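Local coordinates for protein FAD-linked sulfhydryl oxidase ERV1 (PDB 2HJ3) that catalyses FAD-dependent oxidation of thiols to disulfides, passing electrons to oxygen, and supports import and folding of small cysteine-containing proteins in the mitochondrial intermembrane space, at residues Ala16-Thr19 / Phe20-Thr23; Ser73-Glu76 / Phe77-Leu81. All coordinates share one frame; numbering follows the deposited sequence.

Interaction 1 of 2, residues Ala16-Thr19 / Phe20-Thr23; sequences ATWT and FLHT. With FAD (flavin-adenine dinucleotide), chain K.
W18 and H22, one turn apart on the same helix, run alongside each other into the FAD site. Their planes, at 21°, are close to parallel but offset so far that the rings hardly overlap, with W18 CE3 3.5 Å from H22 NE2. The flavin methyl C8M makes a CH-pi contact over the centre of one indole face. C2A of the adenine lies 3.3 Å above the imidazole plane of H22. With CG2 opposite the backbone N, T17 sets this methyl against both C8M of FAD and L21 CD1, the latter at 3.6 Å.

Among the polar contacts, W18 NE1 gives a nearly straight bond (167°) to the ribityl O2' of FAD, 3.1 Å away, and H22 NE2 is hydrogen-bonded to H85 ND1. Replacing W18 with an alanine would probably leave O2' without this donor and C8M without its aromatic floor. Backbone bonds run from i+4 to i throughout; T19 O takes two bonds, from T23 N and T23 OG1 (2.5 Å), reaching it from opposite faces of its carbonyl plane.

Helix 10-27 packs through L21 and H22 on L81 of helix 74-91, while A16, T17, T19 and F20 meet the second subunit.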
loop_
_atom_site.group_PDB
_atom_site.type_symbol
_atom_site.label_atom_id
_atom_site.label_comp_id
_atom_site.label_asym_id
_atom_site.label_seq_id
_atom_site.Cartn_x
_atom_site.Cartn_y
_atom_site.Cartn_z
ATOM N N ALA A 16 5.850 -0.424 7.640
ATOM C CA ALA A 16 4.449 -0.119 7.431
ATOM C C ALA A 16 3.949 -0.834 6.172
ATOM O O ALA A 16 2.922 -1.511 6.189
ATOM C CB ALA A 16 4.269 1.390 7.293
ATOM N N THR A 17 4.689 -0.692 5.083
ATOM C CA THR A 17 4.307 -1.313 3.831
ATOM C C THR A 17 4.262 -2.842 3.910
ATOM O O THR A 17 3.301 -3.462 3.446
ATOM C CB THR A 17 5.255 -0.876 2.702
ATOM O OG1 THR A 17 5.250 0.560 2.605
ATOM C CG2 THR A 17 4.799 -1.465 1.372
ATOM N N TRP A 18 5.286 -3.460 4.497
ATOM C CA TRP A 18 5.282 -4.918 4.614
ATOM C C TRP A 18 4.033 -5.367 5.383
ATOM O O TRP A 18 3.350 -6.315 4.975
ATOM C CB TRP A 18 6.563 -5.423 5.305
ATOM C CG TRP A 18 7.794 -5.345 4.436
ATOM C CD1 TRP A 18 8.976 -4.727 4.743
ATOM C CD2 TRP A 18 7.961 -5.893 3.114
ATOM N NE1 TRP A 18 9.865 -4.850 3.695
ATOM C CE2 TRP A 18 9.270 -5.562 2.684
ATOM C CE3 TRP A 18 7.133 -6.630 2.251
ATOM C CZ2 TRP A 18 9.770 -5.940 1.423
ATOM C CZ3 TRP A 18 7.635 -7.009 0.990
ATOM C CH2 TRP A 18 8.940 -6.659 0.594
ATOM N N THR A 19 3.717 -4.673 6.474
ATOM C CA THR A 19 2.529 -5.005 7.268
ATOM C C THR A 19 1.283 -4.974 6.383
ATOM O O THR A 19 0.443 -5.875 6.422
ATOM C CB THR A 19 2.333 -4.003 8.427
ATOM O OG1 THR A 19 3.421 -4.133 9.351
ATOM C CG2 THR A 19 1.021 -4.268 9.157
ATOM N N PHE A 20 1.177 -3.921 5.584
ATOM C CA PHE A 20 0.058 -3.761 4.673
ATOM C C PHE A 20 0.065 -4.882 3.624
ATOM O O PHE A 20 -0.942 -5.560 3.413
ATOM C CB PHE A 20 0.154 -2.379 4.006
ATOM C CG PHE A 20 -0.720 -2.227 2.811
ATOM C CD1 PHE A 20 -2.085 -2.454 2.901
ATOM C CD2 PHE A 20 -0.172 -1.892 1.579
ATOM C CE1 PHE A 20 -2.899 -2.355 1.777
ATOM C CE2 PHE A 20 -0.980 -1.791 0.442
ATOM C CZ PHE A 20 -2.344 -2.024 0.542
ATOM N N LEU A 21 1.206 -5.082 2.970
ATOM C CA LEU A 21 1.305 -6.128 1.955
ATOM C C LEU A 21 1.062 -7.542 2.497
ATOM O O LEU A 21 0.215 -8.268 1.978
ATOM C CB LEU A 21 2.661 -6.044 1.246
ATOM C CG LEU A 21 2.781 -4.782 0.369
ATOM C CD1 LEU A 21 4.193 -4.669 -0.238
ATOM C CD2 LEU A 21 1.727 -4.839 -0.729
ATOM N N HIS A 22 1.783 -7.943 3.537
ATOM C CA HIS A 22 1.569 -9.282 4.081
ATOM C C HIS A 22 0.168 -9.448 4.660
ATOM O O HIS A 22 -0.421 -10.525 4.560
ATOM C CB HIS A 22 2.626 -9.619 5.137
ATOM C CG HIS A 22 4.009 -9.742 4.576
ATOM N ND1 HIS A 22 4.335 -10.656 3.595
ATOM C CD2 HIS A 22 5.141 -9.039 4.824
ATOM C CE1 HIS A 22 5.604 -10.506 3.259
ATOM N NE2 HIS A 22 6.116 -9.532 3.991
ATOM N N THR A 23 -0.379 -8.401 5.267
ATOM C CA THR A 23 -1.728 -8.530 5.809
ATOM C C THR A 23 -2.675 -8.710 4.643
ATOM O O THR A 23 -3.639 -9.461 4.718
ATOM C CB THR A 23 -2.169 -7.291 6.609
ATOM O OG1 THR A 23 -1.302 -7.110 7.734
ATOM C CG2 THR A 23 -3.592 -7.470 7.098
HETATM P PA FAD K . 11.048 -5.718 7.744
HETATM O O1A FAD K . 11.895 -6.324 6.678
HETATM O O2A FAD K . 10.495 -4.331 7.711
HETATM O O5B FAD K . 9.928 -6.432 8.563
HETATM C C5B FAD K . 8.540 -6.579 8.805
HETATM C C4B FAD K . 8.574 -7.567 9.951
HETATM O O4B FAD K . 7.742 -8.517 9.234
HETATM C C3B FAD K . 9.665 -8.406 10.674
HETATM O O3B FAD K . 10.159 -7.797 11.867
HETATM C C2B FAD K . 9.054 -9.734 10.774
HETATM O O2B FAD K . 8.148 -9.914 11.818
HETATM C C1B FAD K . 8.332 -9.810 9.423
HETATM N N9A FAD K . 8.920 -10.403 8.260
HETATM C C8A FAD K . 10.253 -10.524 7.796
HETATM N N7A FAD K . 10.503 -11.181 6.703
HETATM C C5A FAD K . 9.235 -11.578 6.296
HETATM C C6A FAD K . 8.728 -12.359 5.237
HETATM N N6A FAD K . 9.607 -12.922 4.383
HETATM N N1A FAD K . 7.357 -12.580 5.185
HETATM C C2A FAD K . 6.454 -12.150 6.101
HETATM N N3A FAD K . 6.975 -11.334 7.129
HETATM C C4A FAD K . 8.381 -11.112 7.185
HETATM N N1 FAD K . 15.386 -1.050 2.221
HETATM C C2 FAD K . 16.665 -0.802 1.758
HETATM O O2 FAD K . 17.571 -0.335 2.475
HETATM N N3 FAD K . 16.790 -1.166 0.428
HETATM C C4 FAD K . 15.760 -1.729 -0.365
HETATM O O4 FAD K . 16.117 -1.860 -1.582
HETATM C C4X FAD K . 14.502 -1.967 0.165
HETATM N N5 FAD K . 13.352 -2.414 -0.574
HETATM C C5X FAD K . 12.021 -2.518 -0.103
HETATM C C6 FAD K . 10.967 -2.878 -0.971
HETATM C C7 FAD K . 9.634 -2.916 -0.461
HETATM C C7M FAD K . 8.521 -3.246 -1.467
HETATM C C8 FAD K . 9.356 -2.631 0.913
HETATM C C8M FAD K . 8.036 -2.692 1.671
HETATM C C9 FAD K . 10.423 -2.261 1.742
HETATM C C9A FAD K . 11.768 -2.129 1.310
HETATM N N10 FAD K . 13.041 -1.781 1.994
HETATM C C10 FAD K . 14.320 -1.588 1.528
HETATM C "C1'" FAD K . 12.981 -1.725 3.416
HETATM C "C2'" FAD K . 13.245 -2.952 4.226
HETATM O "O2'" FAD K . 12.854 -4.142 3.466
HETATM C "C3'" FAD K . 12.868 -2.871 5.673
HETATM O "O3'" FAD K . 11.456 -2.785 5.757
HETATM C "C4'" FAD K . 13.594 -2.131 6.785
HETATM O "O4'" FAD K . 15.029 -2.301 6.622
HETATM C "C5'" FAD K . 13.328 -2.562 8.170
HETATM O "O5'" FAD K . 13.661 -3.912 8.506
HETATM P P FAD K . 13.009 -4.624 9.736
HETATM O O1P FAD K . 14.229 -5.369 10.027
HETATM O O2P FAD K . 12.330 -3.769 10.737
HETATM O O3P FAD K . 12.004 -5.666 9.017
#

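Interaction 2 of 2, residues Ser73-Glu76 / Phe77-Leu81; sequences SQEE and FSQWL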
loop_
_atom_site.group_PDB
_atom_site.type_symbol
_atom_site.label_atom_id
_atom_site.label_comp_id
_atom_site.label_asym_id
_atom_site.label_seq_id
_atom_site.Cartn_x
_atom_site.Cartn_y
_atom_site.Cartn_z
ATOM N N SER A 73 -3.734 -17.755 -6.056
ATOM C CA SER A 73 -4.477 -18.070 -4.838
ATOM C C SER A 73 -3.789 -17.488 -3.606
ATOM O O SER A 73 -2.686 -16.941 -3.697
ATOM C CB SER A 73 -4.612 -19.586 -4.670
ATOM O OG SER A 73 -3.340 -20.202 -4.531
ATOM N N GLN A 74 -4.444 -17.617 -2.459
ATOM C CA GLN A 74 -3.916 -17.097 -1.203
ATOM C C GLN A 74 -2.536 -17.661 -0.879
ATOM O O GLN A 74 -1.641 -16.924 -0.457
ATOM C CB GLN A 74 -4.892 -17.407 -0.060
ATOM C CG GLN A 74 -4.628 -16.680 1.265
ATOM C CD GLN A 74 -3.473 -17.264 2.067
ATOM O OE1 GLN A 74 -3.313 -18.480 2.153
ATOM N NE2 GLN A 74 -2.682 -16.399 2.676
ATOM N N GLU A 75 -2.353 -18.959 -1.092
ATOM C CA GLU A 75 -1.073 -19.588 -0.793
ATOM C C GLU A 75 0.050 -19.105 -1.698
ATOM O O GLU A 75 1.147 -18.819 -1.221
ATOM C CB GLU A 75 -1.181 -21.109 -0.887
ATOM C CG GLU A 75 -0.057 -21.822 -0.151
ATOM C CD GLU A 75 -0.033 -23.319 -0.399
ATOM O OE1 GLU A 75 -1.104 -23.959 -0.301
ATOM O OE2 GLU A 75 1.065 -23.853 -0.680
ATOM N N GLU A 76 -0.210 -19.000 -2.996
ATOM C CA GLU A 76 0.825 -18.554 -3.928
ATOM C C GLU A 76 1.223 -17.101 -3.692
ATOM O O GLU A 76 2.394 -16.747 -3.801
ATOM C CB GLU A 76 0.359 -18.712 -5.383
ATOM C CG GLU A 76 -0.151 -20.098 -5.747
ATOM C CD GLU A 76 -0.540 -20.211 -7.211
ATOM O OE1 GLU A 76 -0.914 -19.183 -7.811
ATOM O OE2 GLU A 76 -0.487 -21.329 -7.760
ATOM N N PHE A 77 0.247 -16.257 -3.376
ATOM C CA PHE A 77 0.509 -14.840 -3.141
ATOM C C PHE A 77 1.257 -14.635 -1.821
ATOM O O PHE A 77 2.236 -13.901 -1.772
ATOM C CB PHE A 77 -0.811 -14.064 -3.163
ATOM C CG PHE A 77 -0.639 -12.572 -3.148
ATOM C CD1 PHE A 77 0.397 -11.969 -3.861
ATOM C CD2 PHE A 77 -1.508 -11.764 -2.420
ATOM C CE1 PHE A 77 0.564 -10.585 -3.846
ATOM C CE2 PHE A 77 -1.350 -10.381 -2.399
ATOM C CZ PHE A 77 -0.314 -9.789 -3.112
ATOM N N SER A 78 0.804 -15.300 -0.761
ATOM C CA SER A 78 1.460 -15.212 0.547
ATOM C C SER A 78 2.916 -15.620 0.424
ATOM O O SER A 78 3.809 -14.925 0.905
ATOM C CB SER A 78 0.819 -16.161 1.552
ATOM O OG SER A 78 -0.565 -15.956 1.650
ATOM N N GLN A 79 3.144 -16.767 -0.208
ATOM C CA GLN A 79 4.496 -17.293 -0.384
ATOM C C GLN A 79 5.325 -16.342 -1.225
ATOM O O GLN A 79 6.401 -15.905 -0.810
ATOM C CB GLN A 79 4.449 -18.664 -1.059
ATOM C CG GLN A 79 3.721 -19.732 -0.256
ATOM C CD GLN A 79 4.442 -20.076 1.028
ATOM O OE1 GLN A 79 3.813 -20.247 2.074
ATOM N NE2 GLN A 79 5.770 -20.191 0.958
ATOM N N TRP A 80 4.817 -16.015 -2.408
ATOM C CA TRP A 80 5.521 -15.118 -3.307
ATOM C C TRP A 80 5.967 -13.844 -2.591
ATOM O O TRP A 80 7.123 -13.432 -2.695
ATOM C CB TRP A 80 4.626 -14.747 -4.494
ATOM C CG TRP A 80 5.272 -13.749 -5.401
ATOM C CD1 TRP A 80 6.221 -13.994 -6.345
ATOM C CD2 TRP A 80 5.080 -12.332 -5.384
ATOM N NE1 TRP A 80 6.642 -12.814 -6.919
ATOM C CE2 TRP A 80 5.957 -11.778 -6.345
ATOM C CE3 TRP A 80 4.254 -11.475 -4.647
ATOM C CZ2 TRP A 80 6.033 -10.405 -6.590
ATOM C CZ3 TRP A 80 4.327 -10.110 -4.888
ATOM C CH2 TRP A 80 5.213 -9.588 -5.853
ATOM N N LEU A 81 5.048 -13.223 -1.858
ATOM C CA LEU A 81 5.358 -11.986 -1.143
ATOM C C LEU A 81 6.446 -12.210 -0.094
ATOM O O LEU A 81 7.246 -11.322 0.180
ATOM C CB LEU A 81 4.091 -11.433 -0.484
ATOM C CG LEU A 81 4.104 -9.960 -0.070
ATOM C CD1 LEU A 81 4.517 -9.078 -1.241
ATOM C CD2 LEU A 81 2.720 -9.582 0.415
#
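S78 folds back on the first turn of helix 74-91, where its OG and its backbone N both bond to Q74 O, at 2.6 and 3.0 Å, although the position of the hydroxyl is less certain. This is the N-terminal turn of a helix in the four-helix bundle of the ERV/ALR domain, with S73 at the N-cap position. The regular i to i+4 ladder begins at once: F77 N bonds to S73 O and W80 N to E76 O.

The tightly packed side is carried by F77 and W80. With CG anti to the backbone N (chi1 -171°), F77 departs from the preceding turn and enters the interior, where its ring meets that of Y28 at about 60° and touches V40 and A25. W80 does likewise, resting on M44 of helix 34-50, and its buried indole N-H is satisfied by N67 O.

The other side is looser. E75 is exposed, and E76 stretches out from CG onward; the two acidic groups at this helix start would probably interact favourably with the helix dipole. Q74 turns back at its second torsion (-77°), and its amide appears to reach A25 O of helix 10-27, though NE2 is too close to S78 OG for its place to be sure. W80 CB lies 3.1 Å from E76 O, the carbonyl that also accepts W80 N.

Interaction 1 precedes interaction 2 along the chain, each lying within or at the start of a single helix, 10-27 and 74-91 respectively, of the same ERV/ALR domain. Their centres are 14 Å apart, yet the two helices touch directly: L81 CD2 packs 3.2 Å from L21 O, and L81 O lies 3.6 Å from H22 CE1. T17, W18 and H22 line the FAD pocket, whereas residues 73-81 touch no other chain and open the helix that goes on to carry the FAD-binding residues C82, H85, N86 and N89. The interhelical packing thus joins helix 74-91, just before C82, to the cofactor-facing part of helix 10-27.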